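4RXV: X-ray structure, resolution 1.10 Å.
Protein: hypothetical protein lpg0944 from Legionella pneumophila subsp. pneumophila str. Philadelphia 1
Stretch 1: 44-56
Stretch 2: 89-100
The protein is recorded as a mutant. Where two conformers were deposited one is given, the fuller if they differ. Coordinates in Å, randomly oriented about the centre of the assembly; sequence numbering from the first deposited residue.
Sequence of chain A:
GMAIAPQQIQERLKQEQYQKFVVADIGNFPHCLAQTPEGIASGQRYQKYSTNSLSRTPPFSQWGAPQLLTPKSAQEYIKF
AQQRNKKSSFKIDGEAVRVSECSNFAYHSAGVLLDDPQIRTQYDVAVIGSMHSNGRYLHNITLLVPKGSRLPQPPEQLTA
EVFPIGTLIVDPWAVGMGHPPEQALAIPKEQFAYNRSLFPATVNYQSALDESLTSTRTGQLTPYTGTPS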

# COMPACT_ATOMS: atom_id res chain seq x y z
N GLN A 44 -18.37 8.58 -1.45
CA GLN A 44 -19.60 8.16 -2.10
C GLN A 44 -19.56 6.70 -2.54
O GLN A 44 -20.58 6.00 -2.51
CB GLN A 44 -19.87 9.07 -3.29
CG GLN A 44 -20.27 10.47 -2.87
CD GLN A 44 -20.07 11.50 -3.96
OE1 GLN A 44 -19.41 11.24 -4.96
NE2 GLN A 44 -20.63 12.69 -3.75
N ARG A 45 -18.39 6.25 -2.99
CA ARG A 45 -18.21 4.88 -3.44
C ARG A 45 -18.42 3.93 -2.29
O ARG A 45 -19.10 2.90 -2.45
CB ARG A 45 -16.82 4.71 -4.06
CG ARG A 45 -16.63 3.40 -4.80
CD ARG A 45 -15.19 3.23 -5.34
NE ARG A 45 -14.80 4.41 -6.11
CZ ARG A 45 -13.89 5.31 -5.75
NH1 ARG A 45 -13.13 5.17 -4.66
NH2 ARG A 45 -13.73 6.37 -6.50
N TYR A 46 -17.87 4.26 -1.13
CA TYR A 46 -18.07 3.43 0.05
C TYR A 46 -19.55 3.38 0.44
O TYR A 46 -20.05 2.34 0.84
CB TYR A 46 -17.23 3.88 1.24
CG TYR A 46 -17.57 3.04 2.43
CD1 TYR A 46 -17.15 1.73 2.51
CD2 TYR A 46 -18.36 3.54 3.47
CE1 TYR A 46 -17.50 0.92 3.59
CE2 TYR A 46 -18.71 2.74 4.54
CZ TYR A 46 -18.28 1.44 4.59
OH TYR A 46 -18.62 0.64 5.66
N GLN A 47 -20.24 4.51 0.35
CA GLN A 47 -21.64 4.52 0.71
C GLN A 47 -22.40 3.49 -0.12
O GLN A 47 -23.21 2.72 0.40
CB GLN A 47 -22.23 5.92 0.52
CG GLN A 47 -21.71 6.91 1.54
CD GLN A 47 -22.04 6.49 2.96
OE1 GLN A 47 -21.16 6.38 3.82
NE2 GLN A 47 -23.32 6.24 3.22
N LYS A 48 -22.14 3.49 -1.42
CA LYS A 48 -22.81 2.56 -2.33
C LYS A 48 -22.41 1.10 -2.05
O LYS A 48 -23.27 0.22 -2.05
CB LYS A 48 -22.49 2.95 -3.77
CG LYS A 48 -23.08 4.29 -4.15
CD LYS A 48 -22.73 4.72 -5.56
CE LYS A 48 -23.42 6.04 -5.89
NZ LYS A 48 -23.33 6.43 -7.32
N TYR A 49 -21.13 0.86 -1.80
CA TYR A 49 -20.64 -0.47 -1.48
C TYR A 49 -21.27 -1.04 -0.21
O TYR A 49 -21.69 -2.20 -0.18
CB TYR A 49 -19.13 -0.38 -1.31
CG TYR A 49 -18.49 -1.60 -0.74
CD1 TYR A 49 -18.06 -2.62 -1.56
CD2 TYR A 49 -18.27 -1.73 0.64
CE1 TYR A 49 -17.43 -3.73 -1.06
CE2 TYR A 49 -17.63 -2.84 1.16
CZ TYR A 49 -17.22 -3.84 0.32
OH TYR A 49 -16.57 -4.96 0.81
N SER A 50 -21.30 -0.22 0.83
CA SER A 50 -21.52 -0.70 2.20
C SER A 50 -22.85 -1.39 2.37
O SER A 50 -22.95 -2.34 3.16
CB SER A 50 -21.38 0.44 3.21
OG SER A 50 -22.36 1.44 2.99
N THR A 51 -23.86 -0.93 1.63
CA THR A 51 -25.21 -1.47 1.74
C THR A 51 -25.63 -2.29 0.53
O THR A 51 -26.77 -2.70 0.45
CB THR A 51 -26.23 -0.34 1.94
OG1 THR A 51 -26.07 0.62 0.88
CG2 THR A 51 -26.01 0.32 3.28
N ASN A 52 -24.71 -2.54 -0.39
CA ASN A 52 -24.97 -3.44 -1.52
C ASN A 52 -24.85 -4.86 -1.00
O ASN A 52 -23.90 -5.17 -0.29
CB ASN A 52 -23.94 -3.18 -2.63
CG ASN A 52 -24.26 -3.91 -3.92
OD1 ASN A 52 -24.44 -5.13 -3.93
ND2 ASN A 52 -24.32 -3.17 -5.02
N SER A 53 -25.80 -5.71 -1.33
CA SER A 53 -25.79 -7.09 -0.82
C SER A 53 -24.48 -7.83 -1.13
O SER A 53 -24.04 -8.69 -0.36
CB SER A 53 -27.00 -7.88 -1.35
OG SER A 53 -26.92 -8.08 -2.75
N LEU A 54 -23.83 -7.48 -2.23
CA LEU A 54 -22.63 -8.21 -2.63
C LEU A 54 -21.43 -7.93 -1.73
O LEU A 54 -20.48 -8.71 -1.70
CB LEU A 54 -22.27 -7.92 -4.08
CG LEU A 54 -23.28 -8.46 -5.09
CD1 LEU A 54 -22.96 -7.97 -6.48
CD2 LEU A 54 -23.34 -9.99 -5.06
N SER A 55 -21.47 -6.82 -0.99
CA SER A 55 -20.39 -6.52 -0.05
C SER A 55 -20.35 -7.48 1.13
O SER A 55 -19.38 -7.52 1.88
CB SER A 55 -20.51 -5.10 0.47
OG SER A 55 -21.63 -4.97 1.32
N ARG A 56 -21.43 -8.24 1.32
CA ARG A 56 -21.50 -9.17 2.42
C ARG A 56 -21.35 -10.60 1.92
O ARG A 56 -21.89 -11.52 2.52
CB ARG A 56 -22.82 -8.98 3.17
CG ARG A 56 -22.89 -7.63 3.87
CD ARG A 56 -23.76 -6.63 3.12
NE ARG A 56 -23.66 -5.30 3.71
CZ ARG A 56 -24.15 -4.96 4.90
NH1 ARG A 56 -24.78 -5.86 5.66
NH2 ARG A 56 -24.00 -3.72 5.35
N SER A 89 -18.16 -9.81 -10.80
CA SER A 89 -19.41 -9.22 -11.23
C SER A 89 -19.78 -7.97 -10.43
O SER A 89 -20.54 -7.13 -10.91
CB SER A 89 -20.53 -10.25 -11.07
OG SER A 89 -20.08 -11.53 -11.48
N PHE A 90 -19.23 -7.83 -9.23
CA PHE A 90 -19.57 -6.71 -8.36
C PHE A 90 -18.93 -5.43 -8.92
O PHE A 90 -17.70 -5.31 -8.97
CB PHE A 90 -19.06 -7.00 -6.94
CG PHE A 90 -19.54 -6.04 -5.88
CD1 PHE A 90 -20.48 -5.05 -6.11
CD2 PHE A 90 -19.02 -6.16 -4.60
CE1 PHE A 90 -20.88 -4.20 -5.07
CE2 PHE A 90 -19.41 -5.32 -3.59
CZ PHE A 90 -20.34 -4.34 -3.82
N LYS A 91 -19.78 -4.51 -9.37
CA LYS A 91 -19.38 -3.19 -9.88
C LYS A 91 -20.13 -2.06 -9.19
O LYS A 91 -21.28 -2.24 -8.78
CB LYS A 91 -19.70 -3.05 -11.36
CG LYS A 91 -19.27 -4.18 -12.24
CD LYS A 91 -19.88 -3.95 -13.61
CE LYS A 91 -20.70 -5.10 -14.14
NZ LYS A 91 -22.10 -4.65 -14.36
N ILE A 92 -19.49 -0.90 -9.11
CA ILE A 92 -20.07 0.35 -8.63
C ILE A 92 -19.73 1.42 -9.67
O ILE A 92 -18.57 1.54 -10.10
CB ILE A 92 -19.53 0.73 -7.23
CG1 ILE A 92 -19.96 -0.32 -6.20
CG2 ILE A 92 -19.96 2.15 -6.82
CD1 ILE A 92 -19.32 -0.15 -4.86
N ASP A 93 -20.74 2.18 -10.08
CA ASP A 93 -20.58 3.18 -11.14
C ASP A 93 -19.85 2.59 -12.36
O ASP A 93 -19.00 3.24 -12.97
CB ASP A 93 -19.84 4.41 -10.61
CG ASP A 93 -20.62 5.13 -9.53
OD1 ASP A 93 -21.86 5.07 -9.54
OD2 ASP A 93 -19.98 5.77 -8.67
N GLY A 94 -20.20 1.35 -12.68
CA GLY A 94 -19.63 0.67 -13.84
C GLY A 94 -18.19 0.21 -13.70
O GLY A 94 -17.60 -0.27 -14.66
N GLU A 95 -17.64 0.33 -12.49
CA GLU A 95 -16.26 -0.02 -12.23
C GLU A 95 -16.18 -1.21 -11.26
O GLU A 95 -16.80 -1.21 -10.19
CB GLU A 95 -15.51 1.18 -11.64
CG GLU A 95 -15.50 2.41 -12.53
CD GLU A 95 -14.94 3.64 -11.85
OE1 GLU A 95 -14.91 3.68 -10.60
OE2 GLU A 95 -14.52 4.58 -12.56
N ALA A 96 -15.41 -2.22 -11.63
CA ALA A 96 -15.26 -3.40 -10.79
C ALA A 96 -14.76 -3.00 -9.41
O ALA A 96 -13.81 -2.23 -9.27
CB ALA A 96 -14.31 -4.39 -11.41
N VAL A 97 -15.37 -3.59 -8.40
CA VAL A 97 -15.04 -3.31 -7.01
C VAL A 97 -13.76 -4.02 -6.56
O VAL A 97 -13.61 -5.23 -6.72
CB VAL A 97 -16.21 -3.75 -6.12
CG1 VAL A 97 -15.85 -3.68 -4.65
CG2 VAL A 97 -17.41 -2.87 -6.39
N ARG A 98 -12.87 -3.23 -5.97
CA ARG A 98 -11.72 -3.70 -5.19
C ARG A 98 -11.83 -3.05 -3.83
O ARG A 98 -12.31 -1.92 -3.75
CB ARG A 98 -10.40 -3.33 -5.88
CG ARG A 98 -10.26 -3.94 -7.28
CD ARG A 98 -8.92 -3.55 -7.93
NE ARG A 98 -8.91 -2.13 -8.19
CZ ARG A 98 -7.82 -1.40 -8.45
NH1 ARG A 98 -6.61 -1.95 -8.55
NH2 ARG A 98 -7.96 -0.10 -8.63
N VAL A 99 -11.40 -3.74 -2.78
CA VAL A 99 -11.61 -3.27 -1.43
C VAL A 99 -10.36 -3.39 -0.60
O VAL A 99 -9.70 -4.41 -0.61
CB VAL A 99 -12.71 -4.09 -0.72
CG1 VAL A 99 -13.00 -3.51 0.68
CG2 VAL A 99 -13.97 -4.18 -1.54
N SER A 100 -10.08 -2.36 0.21
CA SER A 100 -9.04 -2.46 1.23
C SER A 100 -9.31 -1.45 2.35
O SER A 100 -10.38 -0.82 2.40
CB SER A 100 -7.65 -2.31 0.62
OG SER A 100 -6.66 -2.77 1.50
O HOH W 1 -16.42 2.79 -8.57

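What fills the apolar centre of the contact? Phe-90 and Ile-92, both buried and both with CA-to-CB bonds pointing toward the helix, give up the most surface on their side, and Tyr-49 answers them from the last part of the helix. The Tyr-49 ring is met by several apolar groups: its CE1 lies 3.5 Å from Val-99 CG2, 3.9 Å from Val-97 CG1 and 3.6 Å from Phe-90 CE2. Ile-92 packs against the same residue, its CD1 3.6 Å from Tyr-49 CB and at the edge of the ring, near its plane. The two aromatic rings meet rim to rim, neither over the face of the other, with centroids 5.7 Å apart and planes 16° apart.

How is the face of Phe-90 used? Leu-54, in the 3-10 segment after the helix, sets its CB 3.7 Å from the centroid of the Phe-90 ring and 9° off the normal, a CH-pi contact in which a weakly polarised C-H group lies over the pi cloud. Asn-52 approaches the same ring obliquely, its CG 3.6 Å from Phe-90 CE1, while Ser-55 N lies 3.6 Å from Phe-90 CE2.

What backbone arrangement holds these side chains in place? In stretch 1 the turn after the helix is tied to itself: Asn-52 OD1 accepts from Leu-54 N at 3.0 Å, and Ser-55 OG donates to Asn-52 O at 2.8 Å. Stretch 2 folds into a tight hairpin through a type I' turn from Ile-92 to Glu-95, closed by Ile-92 N to Glu-95 O at 2.9 Å and Glu-95 N to Ile-92 O at 2.8 Å. Asp-93 and Gly-94 occupy its corners, both with positive phi; at Gly-94 this by itself favours glycine. No backbone-to-backbone hydrogen bond crosses between the stretches; side-chain packing dominates.

What happens at the polar edge? Lys-48 extends with chi2 to chi4 all t, passing its CD 4.0 Å from Ile-92 CG2 before its NZ donates to Asp-93 OD1 at 3.0 Å. This salt bridge pins the helix to the hairpin turn and is the only direct hydrogen bond between the stretches. Nearby, Arg-45 NE and Glu-95 OE1 are 4.6 Å apart, with the oxygen well out of the guanidinium plane, so their direct interaction is one of charge only, with no N-H pointing at the oxygen. A water to one side of the pair bridges it, 2.7 Å from Glu-95 OE1 and 2.9 Å from Ile-92 O, and accepts a weak 3.4 Å hydrogen bond from Arg-45 NE.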